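Local coordinates for protein BIFUNCTIONAL PROTEIN Proline utilization A (PutA) (Corynebacterium freiburgense, PDB 5UX5) that probably oxidises proline to glutamate in two steps, using an FAD-dependent proline dehydrogenase and an NAD-dependent aldehyde dehydrogenase joined in one chain, at residues Met659-Leu669 with Phe679-Ala690. Residues are numbered along the deposited sequence; the frame is centred on the assembly and turned at random.
Sequences MSHPDVDAIIL and FRGWKPEMNIHA. With NAD (nicotinamide-adenine-dinucleotide), chain F.
Met-659 lays its CG over one face of the Phe-679 ring, 3.9 Å from the ring centroid, while its SD makes an oblique Met-aromatic contact. The bend at chi2 (-49°) turns SD beside the ring, and the extended last torsion carries Met-659 CE to within 3.8 Å of NAD N3A; a long, flexible thioether can thus touch both ring and cofactor. Phe-679 meets the adenine with its edge, CZ lying 3.5 Å from NAD C4A, and Trp-682 likewise offers CH2 to N6A. Leu-669 crosses toward Phe-679, its CD1 also near the adenosine ribose. Behind them, beta-branched Ile-667 presses CD1 against the pliable thioether of Met-686.

Parallel strand pairing carries the contact onward: His-689 N to Ile-667 O is 2.9 Å, and Leu-669 N bonds His-689 O. At the polar edge, Lys-683, long and extended, brings NZ to Val-664 O (3.0 Å) and His-661 O, which takes Val-664 N from the opposite face. The short amide of Asn-687 suits its place, ND2 reaching Asp-665 O in the amide plane.

Strand 666-670, helix 673-682 and strand 687-691 form a beta-alpha-beta unit of the Rossmann-type NAD-binding domain of aldehyde dehydrogenases, here walling the adenine pocket.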
loop_
_atom_site.group_PDB
_atom_site.type_symbol
_atom_site.label_atom_id
_atom_site.label_comp_id
_atom_site.label_asym_id
_atom_site.label_seq_id
_atom_site.Cartn_x
_atom_site.Cartn_y
_atom_site.Cartn_z
ATOM N N MET A 659 17.044 23.076 21.549
ATOM C CA MET A 659 16.234 23.596 20.453
ATOM C C MET A 659 16.467 25.079 20.227
ATOM O O MET A 659 16.247 25.563 19.114
ATOM C CB MET A 659 14.747 23.369 20.687
ATOM C CG MET A 659 14.371 21.938 20.853
ATOM S SD MET A 659 15.034 20.848 19.591
ATOM C CE MET A 659 14.504 19.253 20.266
ATOM N N SER A 660 16.837 25.829 21.264
ATOM C CA SER A 660 17.058 27.263 21.105
ATOM C C SER A 660 18.515 27.603 20.827
ATOM O O SER A 660 18.872 28.788 20.800
ATOM C CB SER A 660 16.589 28.035 22.347
ATOM O OG SER A 660 17.482 27.868 23.445
ATOM N N HIS A 661 19.362 26.605 20.633
ATOM C CA HIS A 661 20.790 26.859 20.700
ATOM C C HIS A 661 21.237 27.819 19.593
ATOM O O HIS A 661 20.807 27.692 18.436
ATOM C CB HIS A 661 21.570 25.549 20.635
ATOM C CG HIS A 661 23.008 25.731 20.963
ATOM N ND1 HIS A 661 23.885 26.380 20.114
ATOM C CD2 HIS A 661 23.703 25.446 22.086
ATOM C CE1 HIS A 661 25.075 26.429 20.679
ATOM N NE2 HIS A 661 24.990 25.877 21.881
ATOM N N PRO A 662 22.079 28.807 19.910
ATOM C CA PRO A 662 22.464 29.802 18.885
ATOM C C PRO A 662 23.156 29.204 17.680
ATOM O O PRO A 662 23.092 29.808 16.613
ATOM C CB PRO A 662 23.407 30.746 19.632
ATOM C CG PRO A 662 23.107 30.510 21.102
ATOM C CD PRO A 662 22.647 29.099 21.236
ATOM N N ASP A 663 23.795 28.036 17.800
ATOM C CA ASP A 663 24.537 27.415 16.707
ATOM C C ASP A 663 23.772 26.300 16.005
ATOM O O ASP A 663 24.385 25.513 15.275
ATOM C CB ASP A 663 25.868 26.852 17.201
ATOM C CG ASP A 663 26.744 27.906 17.842
ATOM O OD1 ASP A 663 26.795 29.037 17.309
ATOM O OD2 ASP A 663 27.372 27.602 18.891
ATOM N N VAL A 664 22.472 26.171 16.233
ATOM C CA VAL A 664 21.668 25.223 15.472
ATOM C C VAL A 664 21.030 25.990 14.317
ATOM O O VAL A 664 20.306 26.964 14.539
ATOM C CB VAL A 664 20.619 24.531 16.364
ATOM C CG1 VAL A 664 19.651 23.756 15.545
ATOM C CG2 VAL A 664 21.309 23.613 17.360
ATOM N N ASP A 665 21.328 25.575 13.083
ATOM C CA ASP A 665 20.873 26.331 11.927
ATOM C C ASP A 665 19.448 25.988 11.536
ATOM O O ASP A 665 18.737 26.841 10.983
ATOM C CB ASP A 665 21.806 26.106 10.738
ATOM C CG ASP A 665 23.206 26.559 11.031
ATOM O OD1 ASP A 665 23.344 27.713 11.482
ATOM O OD2 ASP A 665 24.162 25.773 10.841
ATOM N N ALA A 666 18.996 24.781 11.841
ATOM C CA ALA A 666 17.602 24.465 11.558
ATOM C C ALA A 666 17.145 23.322 12.438
ATOM O O ALA A 666 17.939 22.470 12.848
ATOM C CB ALA A 666 17.376 24.091 10.097
ATOM N N ILE A 667 15.844 23.300 12.684
ATOM C CA ILE A 667 15.176 22.191 13.341
ATOM C C ILE A 667 14.259 21.551 12.317
ATOM O O ILE A 667 13.490 22.254 11.642
ATOM C CB ILE A 667 14.374 22.655 14.565
ATOM C CG1 ILE A 667 15.313 23.184 15.643
ATOM C CG2 ILE A 667 13.512 21.509 15.097
ATOM C CD1 ILE A 667 14.589 23.843 16.789
ATOM N N ILE A 668 14.398 20.236 12.147
ATOM C CA ILE A 668 13.406 19.419 11.464
ATOM C C ILE A 668 12.568 18.738 12.540
ATOM O O ILE A 668 13.101 17.980 13.358
ATOM C CB ILE A 668 14.052 18.376 10.552
ATOM C CG1 ILE A 668 14.974 19.035 9.524
ATOM C CG2 ILE A 668 12.960 17.578 9.889
ATOM C CD1 ILE A 668 15.792 18.028 8.747
ATOM N N LEU A 669 11.276 19.055 12.576
ATOM C CA LEU A 669 10.369 18.646 13.639
ATOM C C LEU A 669 9.134 17.980 13.060
ATOM O O LEU A 669 8.574 18.457 12.072
ATOM C CB LEU A 669 9.928 19.849 14.471
ATOM C CG LEU A 669 8.715 19.742 15.389
ATOM C CD1 LEU A 669 9.034 18.827 16.532
ATOM C CD2 LEU A 669 8.304 21.132 15.893
ATOM N N PHE A 679 8.826 25.999 20.287
ATOM C CA PHE A 679 10.238 26.109 19.931
ATOM C C PHE A 679 10.537 27.478 19.349
ATOM O O PHE A 679 11.479 28.163 19.771
ATOM C CB PHE A 679 10.625 25.025 18.912
ATOM C CG PHE A 679 10.626 23.599 19.453
ATOM C CD1 PHE A 679 10.325 23.323 20.775
ATOM C CD2 PHE A 679 10.937 22.535 18.610
ATOM C CE1 PHE A 679 10.347 21.999 21.258
ATOM C CE2 PHE A 679 10.968 21.223 19.076
ATOM C CZ PHE A 679 10.671 20.949 20.405
ATOM N N ARG A 680 9.720 27.905 18.388
ATOM C CA ARG A 680 10.008 29.146 17.683
ATOM C C ARG A 680 9.905 30.338 18.627
ATOM O O ARG A 680 10.703 31.271 18.536
ATOM C CB ARG A 680 9.067 29.289 16.483
ATOM C CG ARG A 680 9.173 28.197 15.425
ATOM C CD ARG A 680 8.173 28.454 14.328
ATOM N NE ARG A 680 8.563 29.549 13.435
ATOM C CZ ARG A 680 7.791 30.053 12.472
ATOM N NH1 ARG A 680 6.559 29.600 12.283
ATOM N NH2 ARG A 680 8.253 31.017 11.692
ATOM N N GLY A 681 8.966 30.301 19.572
ATOM C CA GLY A 681 8.910 31.333 20.596
ATOM C C GLY A 681 10.239 31.576 21.283
ATOM O O GLY A 681 10.543 32.704 21.670
ATOM N N TRP A 682 11.031 30.517 21.483
ATOM C CA TRP A 682 12.335 30.629 22.133
ATOM C C TRP A 682 13.397 31.265 21.248
ATOM O O TRP A 682 14.441 31.682 21.766
ATOM C CB TRP A 682 12.867 29.266 22.546
ATOM C CG TRP A 682 12.011 28.546 23.489
ATOM C CD1 TRP A 682 11.161 29.092 24.369
ATOM C CD2 TRP A 682 11.919 27.125 23.649
ATOM N NE1 TRP A 682 10.534 28.111 25.089
ATOM C CE2 TRP A 682 10.981 26.889 24.669
ATOM C CE3 TRP A 682 12.535 26.028 23.024
ATOM C CZ2 TRP A 682 10.627 25.605 25.085
ATOM C CZ3 TRP A 682 12.194 24.755 23.433
ATOM C CH2 TRP A 682 11.244 24.554 24.460
ATOM N N LYS A 683 13.176 31.320 19.932
ATOM C CA LYS A 683 14.137 31.908 18.996
ATOM C C LYS A 683 13.406 32.199 17.688
ATOM O O LYS A 683 13.513 31.422 16.725
ATOM C CB LYS A 683 15.337 30.969 18.791
ATOM C CG LYS A 683 16.297 31.305 17.654
ATOM C CD LYS A 683 17.471 30.303 17.622
ATOM C CE LYS A 683 18.192 30.309 16.262
ATOM N NZ LYS A 683 19.272 29.278 16.222
ATOM N N PRO A 684 12.608 33.277 17.644
ATOM C CA PRO A 684 11.653 33.448 16.526
ATOM C C PRO A 684 12.288 33.560 15.150
ATOM O O PRO A 684 11.574 33.384 14.155
ATOM C CB PRO A 684 10.851 34.701 16.905
ATOM C CG PRO A 684 11.050 34.876 18.385
ATOM C CD PRO A 684 12.338 34.188 18.773
ATOM N N GLU A 685 13.582 33.831 15.033
ATOM C CA GLU A 685 14.156 33.915 13.691
ATOM C C GLU A 685 14.606 32.564 13.150
ATOM O O GLU A 685 15.089 32.499 12.014
ATOM C CB GLU A 685 15.355 34.887 13.662
ATOM C CG GLU A 685 14.960 36.343 13.925
ATOM C CD GLU A 685 16.098 37.348 13.698
ATOM O OE1 GLU A 685 16.967 37.155 12.808
ATOM O OE2 GLU A 685 16.145 38.323 14.461
ATOM N N MET A 686 14.369 31.481 13.883
ATOM C CA MET A 686 14.966 30.194 13.550
ATOM C C MET A 686 14.376 29.610 12.271
ATOM O O MET A 686 13.197 29.776 11.953
ATOM C CB MET A 686 14.774 29.208 14.710
ATOM C CG MET A 686 13.337 28.707 14.870
ATOM S SD MET A 686 12.996 27.241 15.904
ATOM C CE MET A 686 13.841 27.604 17.430
ATOM N N ASN A 687 15.226 28.925 11.535
ATOM C CA ASN A 687 14.792 28.039 10.471
ATOM C C ASN A 687 14.197 26.767 11.073
ATOM O O ASN A 687 14.889 26.001 11.755
ATOM C CB ASN A 687 15.988 27.687 9.607
ATOM C CG ASN A 687 16.513 28.846 8.899
ATOM O OD1 ASN A 687 15.766 29.572 8.263
ATOM N ND2 ASN A 687 17.802 29.084 9.041
ATOM N N ILE A 688 12.931 26.515 10.783
ATOM C CA ILE A 688 12.278 25.311 11.246
ATOM C C ILE A 688 11.469 24.766 10.089
ATOM O O ILE A 688 10.765 25.518 9.416
ATOM C CB ILE A 688 11.386 25.596 12.465
ATOM C CG1 ILE A 688 10.751 24.277 12.952
ATOM C CG2 ILE A 688 10.393 26.738 12.136
ATOM C CD1 ILE A 688 10.200 24.327 14.358
ATOM N N HIS A 689 11.562 23.466 9.858
ATOM C CA HIS A 689 10.746 22.771 8.865
ATOM C C HIS A 689 9.947 21.696 9.588
ATOM O O HIS A 689 10.518 20.703 10.046
ATOM C CB HIS A 689 11.647 22.165 7.818
ATOM C CG HIS A 689 12.627 23.137 7.280
ATOM N ND1 HIS A 689 12.349 23.933 6.192
ATOM C CD2 HIS A 689 13.856 23.496 7.712
ATOM C CE1 HIS A 689 13.387 24.708 5.949
ATOM N NE2 HIS A 689 14.314 24.469 6.859
ATOM N N ALA A 690 8.639 21.897 9.726
ATOM C CA ALA A 690 7.829 21.058 10.605
ATOM C C ALA A 690 6.655 20.436 9.865
ATOM O O ALA A 690 5.940 21.117 9.120
ATOM C CB ALA A 690 7.325 21.853 11.805
HETATM P PA NAD F . 5.526 16.713 20.396
HETATM O O1A NAD F . 5.039 17.692 19.271
HETATM O O2A NAD F . 5.174 17.301 21.803
HETATM O O5B NAD F . 7.089 16.560 20.336
HETATM C C5B NAD F . 7.764 15.896 19.296
HETATM C C4B NAD F . 9.273 15.948 19.533
HETATM O O4B NAD F . 9.731 17.202 20.050
HETATM C C3B NAD F . 9.725 14.860 20.457
HETATM O O3B NAD F . 11.013 14.446 20.167
HETATM C C2B NAD F . 9.622 15.606 21.726
HETATM O O2B NAD F . 10.195 14.977 22.818
HETATM C C1B NAD F . 10.231 16.917 21.344
HETATM N N9A NAD F . 9.921 17.976 22.297
HETATM C C8A NAD F . 8.671 18.475 22.613
HETATM N N7A NAD F . 8.789 19.446 23.542
HETATM C C5A NAD F . 10.140 19.626 23.874
HETATM C C6A NAD F . 10.844 20.467 24.731
HETATM N N6A NAD F . 10.188 21.438 25.571
HETATM N N1A NAD F . 12.183 20.375 24.793
HETATM C C2A NAD F . 12.873 19.479 24.042
HETATM N N3A NAD F . 12.221 18.644 23.187
HETATM C C4A NAD F . 10.876 18.694 23.083
HETATM O O3 NAD F . 4.846 15.302 20.071
HETATM P PN NAD F . 4.258 14.198 21.084
HETATM O O1N NAD F . 4.218 14.624 22.538
HETATM O O2N NAD F . 5.214 13.042 21.092
HETATM O O5D NAD F . 2.796 13.834 20.518
HETATM C C5D NAD F . 1.847 14.888 20.432
HETATM C C4D NAD F . 0.827 14.815 19.291
HETATM O O4D NAD F . 1.360 14.867 17.989
HETATM C C3D NAD F . -0.062 13.622 19.231
HETATM O O3D NAD F . -0.930 13.489 20.296
HETATM C C2D NAD F . -0.802 13.996 18.008
HETATM O O2D NAD F . -1.957 14.672 18.360
HETATM C C1D NAD F . 0.184 14.818 17.210
#